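Local coordinates for AvrPib protein (Magnaporthe oryzae, PDB 5Z1V) that probably acts as a secreted MAX effector of the rice blast fungus whose avirulence activity depends on a positively charged patch and a stable hydrophobic core, at residues K42-S47 and S55-K60; V27-G32 and V46-D51. One frame throughout, in Å; residues are numbered along the deposited sequence. Where two conformers were deposited one is given.

Contact 1. Residues K42-S47 and S55-K60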
loop_
_atom_site.group_PDB
_atom_site.type_symbol
_atom_site.label_atom_id
_atom_site.label_comp_id
_atom_site.label_asym_id
_atom_site.label_seq_id
_atom_site.Cartn_x
_atom_site.Cartn_y
_atom_site.Cartn_z
ATOM N N LYS A 42 0.188 10.002 10.548
ATOM C CA LYS A 42 -1.122 9.375 10.662
ATOM C C LYS A 42 -0.995 7.893 10.338
ATOM O O LYS A 42 -0.181 7.501 9.508
ATOM C CB LYS A 42 -2.139 10.019 9.707
ATOM C CG LYS A 42 -2.438 11.471 9.982
ATOM C CD LYS A 42 -3.443 11.626 11.108
ATOM C CE LYS A 42 -3.520 13.084 11.576
ATOM N NZ LYS A 42 -2.423 13.415 12.538
ATOM N N TYR A 43 -1.818 7.066 10.972
ATOM C CA TYR A 43 -1.775 5.645 10.692
ATOM C C TYR A 43 -2.778 5.261 9.610
ATOM O O TYR A 43 -3.901 5.775 9.562
ATOM C CB TYR A 43 -2.044 4.836 11.960
ATOM C CG TYR A 43 -0.909 4.896 12.952
ATOM C CD1 TYR A 43 0.192 4.055 12.831
ATOM C CD2 TYR A 43 -0.930 5.806 13.993
ATOM C CE1 TYR A 43 1.242 4.114 13.738
ATOM C CE2 TYR A 43 0.106 5.864 14.907
ATOM C CZ TYR A 43 1.182 5.024 14.772
ATOM O OH TYR A 43 2.205 5.102 15.691
ATOM N N PHE A 44 -2.355 4.329 8.760
ATOM C CA PHE A 44 -3.121 3.824 7.632
ATOM C C PHE A 44 -2.949 2.321 7.532
ATOM O O PHE A 44 -1.861 1.801 7.768
ATOM C CB PHE A 44 -2.650 4.451 6.325
ATOM C CG PHE A 44 -2.831 5.920 6.285
ATOM C CD1 PHE A 44 -1.831 6.763 6.730
ATOM C CD2 PHE A 44 -4.012 6.461 5.803
ATOM C CE1 PHE A 44 -1.995 8.132 6.697
ATOM C CE2 PHE A 44 -4.185 7.833 5.760
ATOM C CZ PHE A 44 -3.174 8.672 6.212
ATOM N N THR A 45 -4.013 1.625 7.184
ATOM C CA THR A 45 -3.927 0.215 6.808
ATOM C C THR A 45 -3.840 0.137 5.290
ATOM O O THR A 45 -4.680 0.713 4.598
ATOM C CB THR A 45 -5.143 -0.582 7.288
ATOM O OG1 THR A 45 -5.326 -0.400 8.700
ATOM C CG2 THR A 45 -4.952 -2.065 7.000
ATOM N N VAL A 46 -2.816 -0.545 4.774
ATOM C CA VAL A 46 -2.680 -0.826 3.347
ATOM C C VAL A 46 -2.906 -2.317 3.137
ATOM O O VAL A 46 -2.229 -3.144 3.755
ATOM C CB VAL A 46 -1.297 -0.418 2.803
ATOM C CG1 VAL A 46 -1.174 -0.846 1.320
ATOM C CG2 VAL A 46 -1.087 1.087 2.970
ATOM N N SER A 47 -3.840 -2.659 2.261
ATOM C CA SER A 47 -4.176 -4.051 1.992
ATOM C C SER A 47 -3.891 -4.364 0.534
ATOM O O SER A 47 -4.114 -3.521 -0.334
ATOM C CB SER A 47 -5.663 -4.322 2.291
ATOM O OG SER A 47 -5.997 -3.911 3.603
ATOM N N SER A 55 -5.439 -1.350 -1.558
ATOM C CA SER A 55 -6.382 -0.391 -1.003
ATOM C C SER A 55 -5.752 0.235 0.235
ATOM O O SER A 55 -4.795 -0.294 0.809
ATOM C CB SER A 55 -7.720 -1.058 -0.681
ATOM O OG SER A 55 -7.519 -2.170 0.167
ATOM N N ILE A 56 -6.269 1.392 0.636
ATOM C CA ILE A 56 -5.751 2.063 1.815
ATOM C C ILE A 56 -6.938 2.637 2.572
ATOM O O ILE A 56 -7.954 3.016 1.980
ATOM C CB ILE A 56 -4.685 3.140 1.452
ATOM C CG1 ILE A 56 -3.990 3.698 2.697
ATOM C CG2 ILE A 56 -5.282 4.263 0.600
ATOM C CD1 ILE A 56 -2.756 4.599 2.356
ATOM N N SER A 57 -6.833 2.620 3.892
ATOM C CA SER A 57 -7.782 3.306 4.750
ATOM C C SER A 57 -7.627 4.822 4.628
ATOM O O SER A 57 -6.698 5.340 4.006
ATOM C CB SER A 57 -7.575 2.869 6.195
ATOM O OG SER A 57 -6.269 3.226 6.645
ATOM N N GLY A 58 -8.557 5.546 5.254
ATOM C CA GLY A 58 -8.496 6.995 5.261
ATOM C C GLY A 58 -8.915 7.618 3.942
ATOM O O GLY A 58 -9.364 6.955 3.004
ATOM N N SER A 59 -8.768 8.942 3.878
ATOM C CA SER A 59 -9.138 9.684 2.682
ATOM C C SER A 59 -8.032 10.575 2.128
ATOM O O SER A 59 -8.201 11.115 1.031
ATOM C CB SER A 59 -10.390 10.535 2.953
ATOM O OG SER A 59 -10.180 11.444 4.017
ATOM N N LYS A 60 -6.906 10.723 2.829
ATOM C CA LYS A 60 -5.845 11.618 2.372
ATOM C C LYS A 60 -5.145 11.086 1.132
ATOM O O LYS A 60 -4.661 11.881 0.313
ATOM C CB LYS A 60 -4.803 11.798 3.473
ATOM C CG LYS A 60 -4.141 13.161 3.517
ATOM C CD LYS A 60 -3.015 13.180 4.546
ATOM C CE LYS A 60 -3.376 12.464 5.851
ATOM N NZ LYS A 60 -4.709 12.758 6.436
HETATM O O HOH W 1 -6.421 5.572 7.914
#

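Contact 2. Residues V27-G32 and V46-D51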
loop_
_atom_site.group_PDB
_atom_site.type_symbol
_atom_site.label_atom_id
_atom_site.label_comp_id
_atom_site.label_asym_id
_atom_site.label_seq_id
_atom_site.Cartn_x
_atom_site.Cartn_y
_atom_site.Cartn_z
ATOM N N VAL A 27 5.263 1.506 -0.239
ATOM C CA VAL A 27 5.376 0.494 0.809
ATOM C C VAL A 27 5.365 -0.877 0.140
ATOM O O VAL A 27 5.148 -1.000 -1.058
ATOM C CB VAL A 27 4.245 0.586 1.871
ATOM C CG1 VAL A 27 4.294 1.911 2.637
ATOM C CG2 VAL A 27 2.847 0.386 1.258
ATOM N N GLU A 28 5.639 -1.915 0.933
ATOM C CA GLU A 28 5.541 -3.303 0.479
ATOM C C GLU A 28 4.577 -4.085 1.359
ATOM O O GLU A 28 4.661 -4.016 2.591
ATOM C CB GLU A 28 6.909 -3.984 0.498
ATOM C CG GLU A 28 7.914 -3.372 -0.426
ATOM C CD GLU A 28 9.241 -4.077 -0.340
ATOM O OE1 GLU A 28 9.565 -4.817 -1.285
ATOM O OE2 GLU A 28 9.935 -3.907 0.685
ATOM N N VAL A 29 3.673 -4.836 0.728
ATOM C CA VAL A 29 2.681 -5.637 1.457
ATOM C C VAL A 29 2.523 -6.960 0.708
ATOM O O VAL A 29 2.487 -6.961 -0.530
ATOM C CB VAL A 29 1.333 -4.895 1.582
ATOM C CG1 VAL A 29 0.259 -5.743 2.280
ATOM C CG2 VAL A 29 1.492 -3.592 2.337
ATOM N N PRO A 30 2.439 -8.103 1.390
ATOM C CA PRO A 30 2.199 -9.356 0.669
ATOM C C PRO A 30 0.777 -9.435 0.139
ATOM O O PRO A 30 -0.173 -8.924 0.744
ATOM C CB PRO A 30 2.455 -10.438 1.725
ATOM C CG PRO A 30 2.252 -9.754 3.026
ATOM C CD PRO A 30 2.662 -8.322 2.830
ATOM N N LYS A 31 0.645 -10.097 -1.013
ATOM C CA LYS A 31 -0.670 -10.371 -1.572
ATOM C C LYS A 31 -1.562 -11.053 -0.549
ATOM O O LYS A 31 -1.146 -11.991 0.138
ATOM C CB LYS A 31 -0.557 -11.257 -2.816
ATOM C CG LYS A 31 -0.117 -10.545 -4.063
ATOM C CD LYS A 31 -0.178 -11.491 -5.245
ATOM C CE LYS A 31 0.235 -10.802 -6.539
ATOM N NZ LYS A 31 0.264 -11.771 -7.672
ATOM N N GLY A 32 -2.806 -10.599 -0.473
ATOM C CA GLY A 32 -3.772 -11.189 0.418
ATOM C C GLY A 32 -3.659 -10.749 1.852
ATOM O O GLY A 32 -4.272 -11.372 2.726
ATOM N N VAL A 46 -2.816 -0.545 4.774
ATOM C CA VAL A 46 -2.680 -0.826 3.347
ATOM C C VAL A 46 -2.906 -2.317 3.137
ATOM O O VAL A 46 -2.229 -3.144 3.755
ATOM C CB VAL A 46 -1.297 -0.418 2.803
ATOM C CG1 VAL A 46 -1.174 -0.846 1.320
ATOM C CG2 VAL A 46 -1.087 1.087 2.970
ATOM N N SER A 47 -3.840 -2.659 2.261
ATOM C CA SER A 47 -4.176 -4.051 1.992
ATOM C C SER A 47 -3.891 -4.364 0.534
ATOM O O SER A 47 -4.114 -3.521 -0.334
ATOM C CB SER A 47 -5.663 -4.322 2.291
ATOM O OG SER A 47 -5.997 -3.911 3.603
ATOM N N VAL A 48 -3.381 -5.558 0.257
ATOM C CA VAL A 48 -3.227 -6.041 -1.113
ATOM C C VAL A 48 -4.098 -7.280 -1.266
ATOM O O VAL A 48 -3.986 -8.230 -0.474
ATOM C CB VAL A 48 -1.766 -6.358 -1.467
ATOM C CG1 VAL A 48 -1.679 -6.828 -2.909
ATOM C CG2 VAL A 48 -0.890 -5.115 -1.252
ATOM N N SER A 49 -5.000 -7.246 -2.253
ATOM C CA SER A 49 -5.894 -8.363 -2.505
ATOM C C SER A 49 -5.150 -9.499 -3.196
ATOM O O SER A 49 -4.013 -9.347 -3.647
ATOM C CB SER A 49 -7.080 -7.911 -3.359
ATOM O OG SER A 49 -7.801 -6.874 -2.720
ATOM N N ASP A 50 -5.825 -10.651 -3.296
ATOM C CA ASP A 50 -5.284 -11.800 -4.020
ATOM C C ASP A 50 -4.766 -11.408 -5.399
ATOM O O ASP A 50 -3.743 -11.929 -5.862
ATOM C CB ASP A 50 -6.356 -12.882 -4.189
ATOM C CG ASP A 50 -6.611 -13.695 -2.928
ATOM O OD1 ASP A 50 -7.346 -14.715 -3.029
ATOM O OD2 ASP A 50 -6.090 -13.329 -1.853
ATOM N N ASP A 51 -5.474 -10.516 -6.088
ATOM C CA ASP A 51 -5.118 -10.162 -7.450
ATOM C C ASP A 51 -4.071 -9.062 -7.510
ATOM O O ASP A 51 -3.789 -8.559 -8.596
ATOM C CB ASP A 51 -6.375 -9.777 -8.258
ATOM C CG ASP A 51 -7.050 -8.486 -7.766
ATOM O OD1 ASP A 51 -6.476 -7.776 -6.907
ATOM O OD2 ASP A 51 -8.154 -8.153 -8.272
HETATM O O HOH W 2 -2.166 -12.124 -8.127
#

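Contact 1. Residues K42-S47 and S55-K60
Ser57 reaches across to the backbone of Thr45 and replaces a main-chain acceptor with its own hydroxyl. Its OG sits between the backbone N and the carbonyl carbon (chi1 62°), a crowded position that turns the oxygen toward strand 42-48. There OG accepts the amide hydrogen of Thr45 N at 2.8 Å, while Ser57 N gives its own hydrogen to Thr45 O at 3.0 Å, in the carbonyl plane. A serine suits this place because one short side chain continues the antiparallel pairing just past the end of strand 54-56. A water beside it joins Ser57 OG to Tyr43 O. Ser47 and Ser55, two residues further along the hairpin, exchange two ordinary backbone bonds. Their hydroxyls do not pair: Ser55 OG lies against Ser47 CB at 3.5 Å, whereas Ser47 OG bonds to Ser34 OG.

Between these two sets of bonds, Val46 and Ile56 form a non-hydrogen-bonded pair, with Val46 CG2 packed on Ile56 CG1 and CD1. Ile56 keeps CG1 anti to the backbone N (chi1 -171°), and beyond it CD1 lies against Phe44 CB and comes within 4.1 Å of Phe44 CG, oblique to the ring. The edge of the Phe44 ring takes different company: Ser57 O lies near CD2 at 3.4 Å, close to the ring plane, and Lys60 CE meets CZ at 3.8 Å. The Lys60 chain, bent at its third and fourth torsions, crosses the phenylalanine at about a right angle and offers methylene rather than ammonium. Tyr61 also meets this ring.

The N-H and C=O groups of Thr45, Ser47 and Ser55 are thus paired, while branched and aromatic groups pack together. Lys42 NZ and Lys60 NZ lie 6.5 Å apart without touching, which would probably concentrate positive charge here.

Contact 2. Residues V27-G32 and V46-D51
The side chains of Val29 and Val48 run past one another, pointing opposite ways, the methyl CG2 of Val48 pressing on Val29 CB at 3.6 Å. The same methyl touches Val29 CG1 at 3.8 Å, so it fills the shallow hollow beside one branch of its partner. In Val48 CG2 is anti to the carbonyl carbon and CG1 anti to the backbone N (chi1 -179°), which spreads the two methyls: CG1 lies over Lys31 CA at 3.9 Å, where the chain leaves the strand. Pro30 O comes up against Val48 CB.

The other branch of Val29, CG2, meets Val46 CG1 at 4.0 Å, and Val27 CG2 approaches that methyl more loosely. Val46 CG1 is therefore a bump between two valines of strand 22-29. Compact, beta-branched valine suits such a surface: it favours extended backbone and presents two blunt methyls without a long chain to fold away. Phe37 lies beside Val27, Val29 and Val46, while Val15 adds to the packing on Val27 and Val48.

Beyond the strands the contact becomes polar. Gly32 N makes a short but weak, bent bond to Val48 O (126° at the hydrogen), and its positive phi is a shape that glycine adopts readily as the chain turns. Lys31 stretches its extended chain past the carbonyls of Ser49 and Asp50, with CD 3.6 Å from Asp50 O; a water bridges that oxygen to NZ.

The axes of strands 27-29 and 46-48 lie 7.7 Å apart and cross at -49°. These strands belong to different three-stranded antiparallel sheets, and the valines interleaved between them form part of the hydrophobic interior of the beta-sandwich characteristic of MAX effectors.

Contacts 1 and 2 both use strand 42-48 and share Val46 and Ser47, but they engage it in different ways. Contact 1 is largely a surface contact within one sheet, pairing neighbouring strands of a hairpin edge to edge; backbone hydrogen bonds and a serine hydroxyl combine with packing of Phe44, Val46 and Ile56, and its lysines are exposed. Contact 2 is partly buried and faces the other sheet, so its inner part is methyl packing and its single direct hydrogen bond is weak and peripheral. Val46 links the two, meeting Ile56 within its sheet and Val29 across the sandwich. Contact 2 alone turns polar where its segments run out into loops.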